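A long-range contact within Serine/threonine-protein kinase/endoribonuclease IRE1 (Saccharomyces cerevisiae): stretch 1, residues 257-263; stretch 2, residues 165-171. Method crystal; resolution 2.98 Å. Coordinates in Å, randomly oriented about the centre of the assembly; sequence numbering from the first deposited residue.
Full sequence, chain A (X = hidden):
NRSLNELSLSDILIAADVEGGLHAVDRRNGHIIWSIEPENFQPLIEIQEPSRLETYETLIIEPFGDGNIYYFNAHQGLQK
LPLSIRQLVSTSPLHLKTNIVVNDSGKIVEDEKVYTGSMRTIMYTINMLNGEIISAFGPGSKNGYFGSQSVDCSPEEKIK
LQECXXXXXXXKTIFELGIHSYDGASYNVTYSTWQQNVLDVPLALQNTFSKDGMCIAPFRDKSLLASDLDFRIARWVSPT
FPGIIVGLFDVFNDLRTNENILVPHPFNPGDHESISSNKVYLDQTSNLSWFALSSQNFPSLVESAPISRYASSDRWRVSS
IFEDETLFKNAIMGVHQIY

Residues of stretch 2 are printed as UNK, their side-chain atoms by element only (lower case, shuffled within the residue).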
ATOM      1  N   THR A 257      12.808   6.814  30.137  1.00 70.18           N
ATOM      2  CA  THR A 257      12.229   5.483  29.757  1.00 70.12           C
ATOM      3  C   THR A 257      13.248   4.409  29.390  1.00 70.14           C
ATOM      4  O   THR A 257      12.929   3.220  29.333  1.00 70.14           O
ATOM      5  CB  THR A 257      11.182   5.538  28.603  1.00 69.89           C
ATOM      6  OG1 THR A 257      11.781   6.132  27.456  1.00 69.28           O
ATOM      7  CG2 THR A 257       9.885   6.282  29.015  1.00 69.74           C
ATOM      8  N   ASN A 258      14.474   4.822  29.134  1.00 70.19           N
ATOM      9  CA  ASN A 258      15.508   3.863  28.834  1.00 70.13           C
ATOM     10  C   ASN A 258      15.266   3.046  27.526  1.00 69.15           C
ATOM     11  O   ASN A 258      15.482   1.843  27.481  1.00 68.90           O
ATOM     12  CB  ASN A 258      15.668   2.953  30.042  1.00 70.57           C
ATOM     13  CG  ASN A 258      16.984   2.273  30.041  1.00 72.67           C
ATOM     14  OD1 ASN A 258      18.021   2.920  30.169  1.00 73.46           O
ATOM     15  ND2 ASN A 258      16.973   0.957  29.856  1.00 75.25           N
ATOM     16  N   GLU A 259      14.816   3.713  26.467  1.00 67.86           N
ATOM     17  CA  GLU A 259      14.500   3.039  25.220  1.00 66.83           C
ATOM     18  C   GLU A 259      15.559   3.379  24.224  1.00 64.44           C
ATOM     19  O   GLU A 259      16.295   4.348  24.412  1.00 64.78           O
ATOM     20  CB  GLU A 259      13.207   3.558  24.621  1.00 67.33           C
ATOM     21  CG  GLU A 259      12.043   3.891  25.568  1.00 70.08           C
ATOM     22  CD  GLU A 259      10.969   4.705  24.833  1.00 70.71           C
ATOM     23  OE1 GLU A 259      10.441   4.162  23.837  1.00 73.85           O
ATOM     24  OE2 GLU A 259      10.685   5.876  25.208  1.00 72.80           O
ATOM     25  N   ASN A 260      15.605   2.607  23.141  1.00 61.49           N
ATOM     26  CA  ASN A 260      16.557   2.846  22.067  1.00 58.43           C
ATOM     27  C   ASN A 260      15.836   3.326  20.844  1.00 56.12           C
ATOM     28  O   ASN A 260      15.545   2.563  19.928  1.00 57.00           O
ATOM     29  CB  ASN A 260      17.325   1.570  21.750  1.00 58.65           C
ATOM     30  CG  ASN A 260      18.245   1.193  22.845  1.00 58.85           C
ATOM     31  OD1 ASN A 260      19.015   2.023  23.307  1.00 58.82           O
ATOM     32  ND2 ASN A 260      18.160  -0.047  23.308  1.00 60.69           N
ATOM     33  N   ILE A 261      15.514   4.596  20.807  1.00 52.52           N
ATOM     34  CA  ILE A 261      14.816   5.074  19.637  1.00 49.01           C
ATOM     35  C   ILE A 261      15.745   5.427  18.483  1.00 46.53           C
ATOM     36  O   ILE A 261      16.725   6.123  18.661  1.00 46.37           O
ATOM     37  CB  ILE A 261      13.906   6.227  19.966  1.00 49.10           C
ATOM     38  CG1 ILE A 261      14.074   7.298  18.907  1.00 49.94           C
ATOM     39  CG2 ILE A 261      14.128   6.754  21.402  1.00 48.47           C
ATOM     40  CD1 ILE A 261      12.770   7.971  18.582  1.00 54.89           C
ATOM     41  N   LEU A 262      15.443   4.959  17.287  1.00 43.57           N
ATOM     42  CA  LEU A 262      16.361   5.251  16.210  1.00 40.48           C
ATOM     43  C   LEU A 262      15.862   6.265  15.142  1.00 39.72           C
ATOM     44  O   LEU A 262      14.680   6.324  14.773  1.00 39.84           O
ATOM     45  CB  LEU A 262      16.911   3.944  15.667  1.00 39.57           C
ATOM     46  CG  LEU A 262      16.150   3.166  14.651  1.00 36.71           C
ATOM     47  CD1 LEU A 262      16.639   3.750  13.407  1.00 36.08           C
ATOM     48  CD2 LEU A 262      16.536   1.743  14.688  1.00 36.26           C
ATOM     49  N   VAL A 263      16.762   7.115  14.693  1.00 38.70           N
ATOM     50  CA  VAL A 263      16.394   8.152  13.744  1.00 38.66           C
ATOM     51  C   VAL A 263      17.441   8.208  12.582  1.00 39.22           C
ATOM     52  O   VAL A 263      18.603   7.782  12.776  1.00 39.72           O
ATOM     53  CB  VAL A 263      16.167   9.521  14.464  1.00 38.71           C
ATOM     54  CG1 VAL A 263      16.379   9.417  15.978  1.00 37.52           C
ATOM     55  CG2 VAL A 263      17.049  10.590  13.886  1.00 38.23           C
ATOM     56  N   UNK A 165      15.119  -4.510  27.137  1.00 72.59           N
ATOM     57  CA  UNK A 165      16.489  -4.507  27.665  1.00 73.00           C
ATOM     58  C   UNK A 165      17.314  -3.393  27.013  1.00 71.72           C
ATOM     59  O   UNK A 165      17.079  -2.212  27.239  1.00 71.92           O
ATOM     60  c   UNK A 165      17.166  -5.880  27.470  1.00 73.82           C
ATOM     61  o   UNK A 165      14.667  -6.291  29.176  1.00 85.25           O
ATOM     62  c   UNK A 165      16.980  -6.862  28.610  1.00 77.43           C
ATOM     63  o   UNK A 165      15.119  -8.400  28.835  1.00 85.34           O
ATOM     64  c   UNK A 165      15.489  -7.202  28.886  1.00 83.33           C
ATOM     65  N   UNK A 166      18.298  -3.776  26.215  1.00 69.84           N
ATOM     66  CA  UNK A 166      18.953  -2.858  25.313  1.00 67.59           C
ATOM     67  C   UNK A 166      18.759  -3.460  23.917  1.00 65.95           C
ATOM     68  O   UNK A 166      19.644  -4.089  23.322  1.00 65.79           O
ATOM     69  n   UNK A 166      22.429  -4.068  25.874  1.00 67.33           N
ATOM     70  c   UNK A 166      21.098  -4.050  25.930  1.00 68.49           C
ATOM     71  o   UNK A 166      20.424  -5.071  26.142  1.00 69.28           O
ATOM     72  c   UNK A 166      20.419  -2.705  25.687  1.00 67.90           C
ATOM     73  N   UNK A 167      17.540  -3.318  23.419  1.00 63.82           N
ATOM     74  CA  UNK A 167      17.260  -3.645  22.039  1.00 61.12           C
ATOM     75  C   UNK A 167      16.521  -2.534  21.350  1.00 57.76           C
ATOM     76  O   UNK A 167      16.073  -1.562  21.942  1.00 57.43           O
ATOM     77  s   UNK A 167      14.780  -6.246  23.033  1.00 74.11           S
ATOM     78  c   UNK A 167      13.899  -4.713  23.507  1.00 72.18           C
ATOM     79  c   UNK A 167      16.487  -5.778  23.103  1.00 65.51           C
ATOM     80  c   UNK A 167      16.457  -4.908  21.917  1.00 62.00           C
ATOM     81  N   UNK A 168      16.390  -2.716  20.065  1.00 54.05           N
ATOM     82  CA  UNK A 168      15.999  -1.659  19.196  1.00 50.64           C
ATOM     83  C   UNK A 168      14.961  -2.250  18.287  1.00 48.44           C
ATOM     84  O   UNK A 168      15.085  -3.433  17.914  1.00 48.03           O
ATOM     85  c   UNK A 168      18.110   0.707  17.027  1.00 53.10           C
ATOM     86  c   UNK A 168      17.198  -1.233  18.359  1.00 50.99           C
ATOM     87  c   UNK A 168      17.651  -2.360  17.345  1.00 49.07           C
ATOM     88  c   UNK A 168      16.875   0.059  17.630  1.00 51.81           C
ATOM     89  N   UNK A 169      13.946  -1.462  17.927  1.00 45.49           N
ATOM     90  CA  UNK A 169      12.938  -1.979  16.985  1.00 43.29           C
ATOM     91  C   UNK A 169      12.986  -1.187  15.687  1.00 40.90           C
ATOM     92  O   UNK A 169      12.997   0.026  15.740  1.00 41.21           O
ATOM     93  c   UNK A 169      11.111  -0.564  18.062  1.00 44.16           C
ATOM     94  c   UNK A 169      10.539  -2.414  16.476  1.00 43.64           C
ATOM     95  c   UNK A 169      11.504  -1.971  17.555  1.00 43.51           C
ATOM     96  N   UNK A 170      13.011  -1.870  14.548  1.00 37.87           N
ATOM     97  CA  UNK A 170      13.263  -1.225  13.279  1.00 35.56           C
ATOM     98  C   UNK A 170      12.237  -1.712  12.271  1.00 35.11           C
ATOM     99  O   UNK A 170      12.017  -2.916  12.150  1.00 35.55           O
ATOM    100  c   UNK A 170      14.890  -3.023  12.620  1.00 34.01           C
ATOM    101  c   UNK A 170      14.860  -0.896  11.388  1.00 34.14           C
ATOM    102  c   UNK A 170      14.678  -1.526  12.755  1.00 34.84           C
ATOM    103  c   UNK A 170      16.241  -0.906  10.907  1.00 33.71           C
ATOM    104  N   UNK A 171      11.610  -0.781  11.550  1.00 33.78           N
ATOM    105  CA  UNK A 171      10.678  -1.145  10.488  1.00 31.53           C
ATOM    106  C   UNK A 171      11.329  -1.254   9.105  1.00 30.66           C
ATOM    107  O   UNK A 171      12.496  -0.866   8.878  1.00 29.81           O
TER
HETATM  108  O   HOH W   1      13.018   2.563  17.239  1.00 35.24           O

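Position 165 carries five side-chain atoms, three carbons in an unbranched run with two oxygens on the third. This is a carboxylate on a two-methylene stalk, so the residue is Glu-165. Its CA-to-CB bond points away from stretch 1; the nearest approach is by the backbone, with Glu-165 O 4.1 Å from ND2 of Asn-258, too far for a hydrogen bond. A charged group suits this exposed place, where it need not give up its water.

Position 166 has two carbons, the second bearing one oxygen and one nitrogen. A carboxamide one methylene from the backbone identifies Asn-166. Its CB lies 4.2 Å from ND2 of Asn-260, but the end of the side chain leads away, so the amide makes no polar contact with stretch 1. The backbone is closer, with Asn-166 C 3.5 Å from Asn-260 ND2. In a partly exposed loop, a short polar side chain is well tolerated.

Position 167 shows two carbons, a sulfur and a final carbon in an unbranched chain, which only methionine provides: Met-167. The residue begins a strand, and its CA-to-CB bond points away from stretch 1. What matters here is the main chain, because Asn-260 ND2 donates a hydrogen bond to Met-167 O over 2.9 Å, nearly straight at 167°. Since a backbone carbonyl is the acceptor, this bond does not depend on the thioether.

Position 168 has four carbons, forked at the first, with one arm two carbons long. The fork at CB distinguishes Ile-168 from leucine, which has the same atom count. The CA-to-CB bond points sideways, but the longer arm, extended with chi1 and chi2 both t, brings CD1 to 3.0 Å from CD2 of Leu-262, a very tight apolar contact. Its CG1 also lies 3.6 Å from Asn-260 O. A branched aliphatic chain suits this buried strand position.

Position 169 has three carbons, one carrying the other two: Val-169. Its CA-to-CB bond points sideways, while its carbonyl accepts a hydrogen bond from a water, Val-169 O to the water O being 2.9 Å. A compact beta-branched residue fits a strand well.

Position 170 repeats the four-carbon pattern forked at the first atom, giving Ile-170. Its CB sits 4.2 Å from CD2 of Leu-262, adding apolar cover in a buried setting.

Position 171 has no side-chain atoms and is therefore Gly-171; it makes no contact with stretch 1, which therefore does not account for it.

The contact joins strands running in roughly the same direction, their axes 35° apart and 6.3 Å at closest approach. No direct backbone-to-backbone hydrogen bond links them. Instead, Asn-260 reaches across to Met-167 O, Leu-262 packs against Ile-168 and Ile-170, and the water bridges from Val-169 O to Leu-262 N through a weak 3.4 Å bond to that nitrogen. The CA-to-CB bonds of Asn-260 and Leu-262 point toward stretch 2; those of Glu-259 and Ile-261 point away.

Stretch 2, residues 165-171: ENMIVIG
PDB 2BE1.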